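Local coordinates for protein nucleoside diphosphate kinase (Pyrobaculum aerophilum, PDB 1XQI) that catalyses transfer of the gamma phosphate of ATP to nucleoside diphosphates, probably through a phosphohistidine intermediate in a ping-pong mechanism that uses magnesium, at residues T138-A143 with D151-S156. The protein carries 6 engineered substitutions. Residues are numbered along the deposited sequence; the frame is centred on the assembly and turned at random.
Sequences TSPHSA and DYSIDS
Asp155 OD2 is the best-held polar atom, with two grips: a salt bridge to Arg165 NH1 and a hydrogen bond from Phe168 N. These bonds hold the carboxylate; on the backbone side, Asp155 O meets the loop 138-143. That O accepts a weak, bent hydrogen bond from His141 N at 3.0 Å, with an N-H...O angle of 125°. The Pro140 ring lies alongside, against Ser153 and the Asp155 carbonyl. Its CD lies 3.4 Å from Asp155 O, and its CB lies 3.3 Å from Ser153 OG. Ser153 OG, anti to the backbone N (chi1 176°), accepts a weak but nearly straight hydrogen bond from Asp155 N and makes a weak hydrogen bond to Phe168 O. The His141 ring comes obliquely to Ser156, with CD2 3.3 Å from Ser156 CB. An alanine at Pro140 would remove CG and CD and would probably loosen the packing on Ser153 and Asp155 O. Pro140 also touches Val167 and lies near Arg149 and Asn169, which probably bind ATP. The contact thus packs the loop after helix 127-135 against the link between helices 148-152 and 157-162, beside the probable nucleotide site of the ferredoxin-like NDP kinase fold.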
loop_
_atom_site.group_PDB
_atom_site.type_symbol
_atom_site.label_atom_id
_atom_site.label_comp_id
_atom_site.label_asym_id
_atom_site.label_seq_id
_atom_site.Cartn_x
_atom_site.Cartn_y
_atom_site.Cartn_z
ATOM N N THR A 138 17.312 13.234 -10.833
ATOM C CA THR A 138 16.277 13.145 -11.831
ATOM C C THR A 138 16.453 12.082 -12.956
ATOM O O THR A 138 15.497 11.365 -13.293
ATOM C CB THR A 138 15.987 14.588 -12.334
ATOM O OG1 THR A 138 14.741 14.594 -12.994
ATOM C CG2 THR A 138 17.108 15.160 -13.267
ATOM N N SER A 139 17.649 11.959 -13.521
ATOM C CA SER A 139 17.905 10.937 -14.544
ATOM C C SER A 139 18.426 9.660 -13.903
ATOM O O SER A 139 19.472 9.689 -13.253
ATOM C CB SER A 139 18.915 11.400 -15.595
ATOM O OG SER A 139 18.893 12.818 -15.696
ATOM N N PRO A 140 17.688 8.538 -14.081
ATOM C CA PRO A 140 18.122 7.253 -13.599
ATOM C C PRO A 140 19.445 6.847 -14.214
ATOM O O PRO A 140 20.231 6.143 -13.577
ATOM C CB PRO A 140 16.993 6.314 -14.058
ATOM C CG PRO A 140 15.789 7.219 -14.107
ATOM C CD PRO A 140 16.361 8.449 -14.710
ATOM N N HIS A 141 19.708 7.273 -15.445
ATOM C CA HIS A 141 20.940 6.828 -16.069
ATOM C C HIS A 141 22.207 7.371 -15.378
ATOM O O HIS A 141 23.255 6.720 -15.396
ATOM C CB HIS A 141 20.934 7.042 -17.588
ATOM C CG HIS A 141 21.471 8.362 -17.993
ATOM N ND1 HIS A 141 22.713 8.501 -18.573
ATOM C CD2 HIS A 141 20.965 9.616 -17.838
ATOM C CE1 HIS A 141 22.940 9.793 -18.782
ATOM N NE2 HIS A 141 21.901 10.490 -18.337
ATOM N N SER A 142 22.106 8.513 -14.721
ATOM C CA SER A 142 23.249 9.019 -13.958
ATOM C C SER A 142 22.980 9.010 -12.461
ATOM O O SER A 142 23.725 9.589 -11.673
ATOM C CB SER A 142 23.673 10.419 -14.456
ATOM O OG SER A 142 22.534 11.244 -14.710
ATOM N N ALA A 143 21.926 8.335 -12.038
ATOM C CA ALA A 143 21.682 8.203 -10.610
ATOM C C ALA A 143 22.658 7.141 -10.061
ATOM O O ALA A 143 22.801 6.053 -10.652
ATOM C CB ALA A 143 20.255 7.809 -10.368
ATOM N N ASP A 151 19.179 2.052 -9.160
ATOM C CA ASP A 151 19.042 0.605 -9.092
ATOM C C ASP A 151 17.890 0.067 -9.928
ATOM O O ASP A 151 17.957 -1.091 -10.350
ATOM C CB ASP A 151 18.947 0.083 -7.647
ATOM C CG ASP A 151 20.196 0.336 -6.851
ATOM O OD1 ASP A 151 20.053 0.571 -5.640
ATOM O OD2 ASP A 151 21.324 0.335 -7.409
ATOM N N TYR A 152 16.853 0.869 -10.175
ATOM C CA TYR A 152 15.624 0.327 -10.827
ATOM C C TYR A 152 15.243 0.865 -12.192
ATOM O O TYR A 152 14.174 0.542 -12.722
ATOM C CB TYR A 152 14.382 0.402 -9.911
ATOM C CG TYR A 152 14.512 -0.418 -8.677
ATOM C CD1 TYR A 152 14.853 0.161 -7.470
ATOM C CD2 TYR A 152 14.306 -1.788 -8.714
ATOM C CE1 TYR A 152 14.988 -0.614 -6.313
ATOM C CE2 TYR A 152 14.442 -2.572 -7.565
ATOM C CZ TYR A 152 14.794 -1.973 -6.380
ATOM O OH TYR A 152 14.943 -2.755 -5.259
ATOM N N SER A 153 16.102 1.655 -12.801
ATOM C CA SER A 153 15.744 2.267 -14.044
ATOM C C SER A 153 17.007 2.628 -14.769
ATOM O O SER A 153 18.053 2.949 -14.120
ATOM C CB SER A 153 14.886 3.527 -13.788
ATOM O OG SER A 153 14.603 4.194 -14.998
ATOM N N ILE A 154 16.892 2.594 -16.111
ATOM C CA ILE A 154 17.988 2.903 -17.035
ATOM C C ILE A 154 17.549 3.981 -18.027
ATOM O O ILE A 154 18.144 4.120 -19.108
ATOM C CB ILE A 154 18.462 1.614 -17.826
ATOM C CG1 ILE A 154 17.306 1.029 -18.635
ATOM C CG2 ILE A 154 19.044 0.594 -16.857
ATOM C CD1 ILE A 154 17.639 -0.280 -19.399
ATOM N N ASP A 155 16.480 4.692 -17.671
ATOM C CA ASP A 155 15.941 5.749 -18.502
ATOM C C ASP A 155 16.843 6.986 -18.518
ATOM O O ASP A 155 17.633 7.224 -17.596
ATOM C CB ASP A 155 14.520 6.113 -18.091
ATOM C CG ASP A 155 13.744 6.753 -19.233
ATOM O OD1 ASP A 155 14.088 6.472 -20.423
ATOM O OD2 ASP A 155 12.795 7.526 -18.952
ATOM N N SER A 156 16.757 7.763 -19.582
ATOM C CA SER A 156 17.555 8.984 -19.648
ATOM C C SER A 156 16.827 10.107 -20.411
ATOM O O SER A 156 15.908 9.828 -21.235
ATOM C CB SER A 156 18.909 8.671 -20.269
ATOM O OG SER A 156 18.757 8.118 -21.558
#